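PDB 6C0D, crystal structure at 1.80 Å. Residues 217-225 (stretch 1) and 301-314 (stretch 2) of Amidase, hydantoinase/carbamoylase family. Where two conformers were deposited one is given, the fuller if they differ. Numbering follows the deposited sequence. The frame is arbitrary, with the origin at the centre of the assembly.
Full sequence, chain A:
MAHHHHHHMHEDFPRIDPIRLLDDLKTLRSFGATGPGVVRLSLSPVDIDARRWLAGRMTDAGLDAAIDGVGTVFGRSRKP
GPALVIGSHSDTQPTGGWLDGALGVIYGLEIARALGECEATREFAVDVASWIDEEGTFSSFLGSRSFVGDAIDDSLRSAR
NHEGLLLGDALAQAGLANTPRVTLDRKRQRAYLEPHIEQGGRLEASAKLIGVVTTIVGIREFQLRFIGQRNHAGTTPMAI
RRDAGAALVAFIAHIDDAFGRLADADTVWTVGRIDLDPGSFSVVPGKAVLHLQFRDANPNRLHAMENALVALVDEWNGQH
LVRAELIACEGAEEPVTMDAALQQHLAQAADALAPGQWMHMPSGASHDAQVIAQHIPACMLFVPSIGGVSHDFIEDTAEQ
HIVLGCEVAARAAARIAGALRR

Stretch 1 217-225: VGIREFQLR
Stretch 2, residues 301-314: RLHAMENALVALVD

A salt bridge between R220 of the strand and E306 of the helix anchors the contact: R220 NE donates to E306 OE1 at 2.9 Å, with an N-H...O angle of 135° and the carboxylate oxygen at the guanidinium edge, near its plane. One water closes a second link between the same side chains, accepting from R220 NH2 (3.0 Å) and donating to E306 OE2 (2.7 Å). R220 reaches this position with chi1 to chi3 m, m, t and chi4 -80°; E306 is t, t with chi3 -82°. The folded arginine is also tied to its own strand, R220 NH1 donating to I219 O at 3.1 Å. Beside it, R220 NH2 lies 3.7 Å from H303 CD2, although the H303 CA-to-CB bond points away from the strand.

The backbones run nearly parallel. Strand 218-225 is extended (phi -78 to -142°, psi 116 to 165°), and helix 301-314 is regular, near -64/-41°, with i to i-4 hydrogen bonds from M305 N to D314 N. Their axes diverge by 13° and approach to 9.6 Å. Register is set by CA-CA distances of 7.3 Å for G218-L302, 7.9 Å for R220-E306 and 9.0 Å for L224-V313.

Alternation along the strand turns R220, F222 and L224 toward the helix. F222 (m, chi2 -92°) offers one ring face to L309 (t, p), whose CD2 sits 4.0 Å from the centroid of the F222 ring in a CH-pi contact, while E306 OE1 meets the ring edge, 3.5 Å from F222 CZ. Farther along, L224 CD1 (t, p) packs on V313 CG2 (chi1 t) at 3.8 Å. At the other end, L302 (t, p) places CD2 3.8 Å from G218 CA; an ideal CB on G218 would clash with that methyl at 2.6 Å. Together the stretches bury 454 Å².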

# COMPACT_ATOMS: atom_id res chain seq x y z
N VAL A 217 -5.21 -1.83 -28.38
CA VAL A 217 -6.31 -2.02 -27.43
C VAL A 217 -6.75 -0.68 -26.85
O VAL A 217 -5.97 0.27 -26.75
CB VAL A 217 -5.91 -2.98 -26.29
CG1 VAL A 217 -5.65 -4.40 -26.83
CG2 VAL A 217 -4.69 -2.43 -25.56
N GLY A 218 -8.04 -0.59 -26.52
CA GLY A 218 -8.51 0.50 -25.69
C GLY A 218 -8.17 0.26 -24.23
O GLY A 218 -7.81 -0.85 -23.83
N ILE A 219 -8.26 1.33 -23.43
CA ILE A 219 -7.82 1.30 -22.02
C ILE A 219 -8.86 1.99 -21.13
O ILE A 219 -9.45 3.01 -21.52
CB ILE A 219 -6.45 1.99 -21.85
CG1 ILE A 219 -5.41 1.35 -22.79
CG2 ILE A 219 -5.96 1.84 -20.38
CD1 ILE A 219 -4.09 2.11 -22.90
N ARG A 220 -9.08 1.43 -19.93
CA ARG A 220 -9.82 2.10 -18.87
C ARG A 220 -9.00 2.04 -17.59
O ARG A 220 -8.33 1.03 -17.32
CB ARG A 220 -11.19 1.47 -18.63
CG ARG A 220 -12.18 1.69 -19.75
CD ARG A 220 -12.55 3.17 -19.89
NE ARG A 220 -13.62 3.35 -20.86
CZ ARG A 220 -13.45 3.36 -22.19
NH1 ARG A 220 -12.24 3.25 -22.73
NH2 ARG A 220 -14.50 3.50 -22.97
N GLU A 221 -9.05 3.12 -16.81
CA GLU A 221 -8.42 3.16 -15.49
C GLU A 221 -9.42 3.72 -14.49
O GLU A 221 -10.17 4.65 -14.80
CB GLU A 221 -7.15 4.01 -15.52
CG GLU A 221 -6.03 3.30 -16.30
CD GLU A 221 -4.78 4.13 -16.45
OE1 GLU A 221 -4.87 5.38 -16.41
OE2 GLU A 221 -3.71 3.54 -16.62
N PHE A 222 -9.42 3.15 -13.28
CA PHE A 222 -10.31 3.59 -12.21
C PHE A 222 -9.58 3.53 -10.89
O PHE A 222 -8.68 2.70 -10.70
CB PHE A 222 -11.55 2.71 -12.10
CG PHE A 222 -12.48 2.81 -13.28
CD1 PHE A 222 -13.52 3.73 -13.27
CD2 PHE A 222 -12.34 1.97 -14.37
CE1 PHE A 222 -14.39 3.82 -14.34
CE2 PHE A 222 -13.20 2.07 -15.46
CZ PHE A 222 -14.23 2.99 -15.44
N GLN A 223 -9.98 4.39 -9.97
CA GLN A 223 -9.73 4.18 -8.55
C GLN A 223 -11.02 3.68 -7.93
O GLN A 223 -12.11 4.16 -8.25
CB GLN A 223 -9.30 5.45 -7.84
CG GLN A 223 -7.92 5.95 -8.13
CD GLN A 223 -7.54 7.09 -7.21
OE1 GLN A 223 -8.22 7.34 -6.21
NE2 GLN A 223 -6.46 7.79 -7.53
N LEU A 224 -10.90 2.73 -7.03
CA LEU A 224 -12.04 2.24 -6.28
C LEU A 224 -11.73 2.43 -4.80
O LEU A 224 -10.77 1.83 -4.29
CB LEU A 224 -12.32 0.79 -6.62
CG LEU A 224 -13.55 0.18 -5.98
CD1 LEU A 224 -14.82 0.92 -6.41
CD2 LEU A 224 -13.59 -1.23 -6.43
N ARG A 225 -12.52 3.27 -4.14
CA ARG A 225 -12.35 3.60 -2.73
C ARG A 225 -13.36 2.84 -1.88
O ARG A 225 -14.51 2.66 -2.30
CB ARG A 225 -12.53 5.10 -2.48
CG ARG A 225 -11.48 6.00 -3.10
CD ARG A 225 -11.78 7.46 -2.75
NE ARG A 225 -10.81 8.38 -3.35
CZ ARG A 225 -11.05 9.67 -3.59
NH1 ARG A 225 -12.23 10.19 -3.29
NH2 ARG A 225 -10.11 10.43 -4.15
N ARG A 301 -16.80 -5.24 -25.75
CA ARG A 301 -16.35 -5.90 -24.51
C ARG A 301 -15.82 -4.88 -23.53
O ARG A 301 -16.10 -4.96 -22.32
CB ARG A 301 -15.28 -6.94 -24.81
CG ARG A 301 -14.84 -7.68 -23.52
CD ARG A 301 -13.69 -8.66 -23.77
NE ARG A 301 -14.16 -9.84 -24.50
CZ ARG A 301 -13.93 -10.07 -25.78
NH1 ARG A 301 -13.21 -9.22 -26.51
NH2 ARG A 301 -14.42 -11.17 -26.34
N LEU A 302 -15.03 -3.92 -24.02
CA LEU A 302 -14.46 -2.91 -23.13
C LEU A 302 -15.56 -2.13 -22.43
O LEU A 302 -15.47 -1.88 -21.22
CB LEU A 302 -13.56 -1.97 -23.94
CG LEU A 302 -12.64 -0.99 -23.23
CD1 LEU A 302 -11.61 -1.72 -22.33
CD2 LEU A 302 -11.94 -0.14 -24.31
N HIS A 303 -16.63 -1.78 -23.16
CA HIS A 303 -17.75 -1.06 -22.57
C HIS A 303 -18.56 -1.95 -21.64
O HIS A 303 -19.07 -1.49 -20.61
CB HIS A 303 -18.66 -0.49 -23.68
CG HIS A 303 -17.95 0.40 -24.65
ND1 HIS A 303 -18.50 0.78 -25.86
CD2 HIS A 303 -16.73 0.99 -24.59
CE1 HIS A 303 -17.66 1.56 -26.50
NE2 HIS A 303 -16.57 1.70 -25.76
N ALA A 304 -18.70 -3.24 -21.99
CA ALA A 304 -19.42 -4.15 -21.10
C ALA A 304 -18.66 -4.37 -19.80
O ALA A 304 -19.28 -4.54 -18.74
CB ALA A 304 -19.65 -5.50 -21.79
N MET A 305 -17.33 -4.35 -19.86
CA MET A 305 -16.53 -4.47 -18.63
C MET A 305 -16.73 -3.26 -17.74
O MET A 305 -16.92 -3.39 -16.52
CB MET A 305 -15.06 -4.66 -18.99
CG MET A 305 -14.76 -6.03 -19.60
SD MET A 305 -13.11 -6.14 -20.33
CE MET A 305 -12.13 -6.30 -18.82
N GLU A 306 -16.72 -2.06 -18.33
CA GLU A 306 -17.00 -0.85 -17.56
C GLU A 306 -18.39 -0.90 -16.94
O GLU A 306 -18.58 -0.59 -15.76
CB GLU A 306 -16.84 0.37 -18.46
CG GLU A 306 -17.09 1.70 -17.78
CD GLU A 306 -16.67 2.86 -18.66
OE1 GLU A 306 -15.47 3.19 -18.68
OE2 GLU A 306 -17.54 3.42 -19.35
N ASN A 307 -19.39 -1.30 -17.74
CA ASN A 307 -20.75 -1.39 -17.21
C ASN A 307 -20.85 -2.42 -16.09
O ASN A 307 -21.60 -2.23 -15.12
CB ASN A 307 -21.73 -1.73 -18.33
CG ASN A 307 -21.79 -0.63 -19.39
OD1 ASN A 307 -21.52 0.53 -19.09
ND2 ASN A 307 -22.12 -1.01 -20.62
N ALA A 308 -20.13 -3.54 -16.23
CA ALA A 308 -20.14 -4.58 -15.19
C ALA A 308 -19.51 -4.06 -13.90
O ALA A 308 -19.99 -4.36 -12.80
CB ALA A 308 -19.39 -5.82 -15.69
N LEU A 309 -18.45 -3.27 -14.03
CA LEU A 309 -17.81 -2.71 -12.84
C LEU A 309 -18.74 -1.72 -12.14
O LEU A 309 -18.88 -1.76 -10.91
CB LEU A 309 -16.50 -2.03 -13.23
CG LEU A 309 -15.68 -1.35 -12.14
CD1 LEU A 309 -15.16 -2.35 -11.09
CD2 LEU A 309 -14.51 -0.63 -12.79
N VAL A 310 -19.39 -0.85 -12.91
CA VAL A 310 -20.38 0.05 -12.32
C VAL A 310 -21.47 -0.74 -11.61
O VAL A 310 -21.89 -0.40 -10.50
CB VAL A 310 -20.97 0.98 -13.41
CG1 VAL A 310 -22.15 1.78 -12.84
CG2 VAL A 310 -19.90 1.91 -13.93
N ALA A 311 -21.93 -1.83 -12.24
CA ALA A 311 -22.99 -2.62 -11.63
C ALA A 311 -22.51 -3.32 -10.36
O ALA A 311 -23.26 -3.44 -9.39
CB ALA A 311 -23.53 -3.63 -12.64
N LEU A 312 -21.25 -3.78 -10.35
CA LEU A 312 -20.70 -4.39 -9.14
C LEU A 312 -20.67 -3.40 -7.97
O LEU A 312 -20.93 -3.78 -6.82
CB LEU A 312 -19.28 -4.89 -9.40
CG LEU A 312 -19.09 -6.19 -10.16
CD1 LEU A 312 -17.57 -6.47 -10.32
CD2 LEU A 312 -19.79 -7.35 -9.44
N VAL A 313 -20.30 -2.15 -8.24
CA VAL A 313 -20.28 -1.15 -7.18
C VAL A 313 -21.69 -0.92 -6.65
O VAL A 313 -21.91 -0.87 -5.43
CB VAL A 313 -19.64 0.16 -7.71
CG1 VAL A 313 -19.80 1.30 -6.69
CG2 VAL A 313 -18.14 -0.08 -8.03
N ASP A 314 -22.68 -0.80 -7.55
CA ASP A 314 -24.06 -0.62 -7.11
C ASP A 314 -24.56 -1.82 -6.32
O ASP A 314 -25.26 -1.66 -5.31
CB ASP A 314 -24.98 -0.37 -8.31
CG ASP A 314 -24.74 0.98 -8.97
OD1 ASP A 314 -24.10 1.85 -8.35
OD2 ASP A 314 -25.19 1.17 -10.12
O HOH W 1 -16.85 4.73 -21.60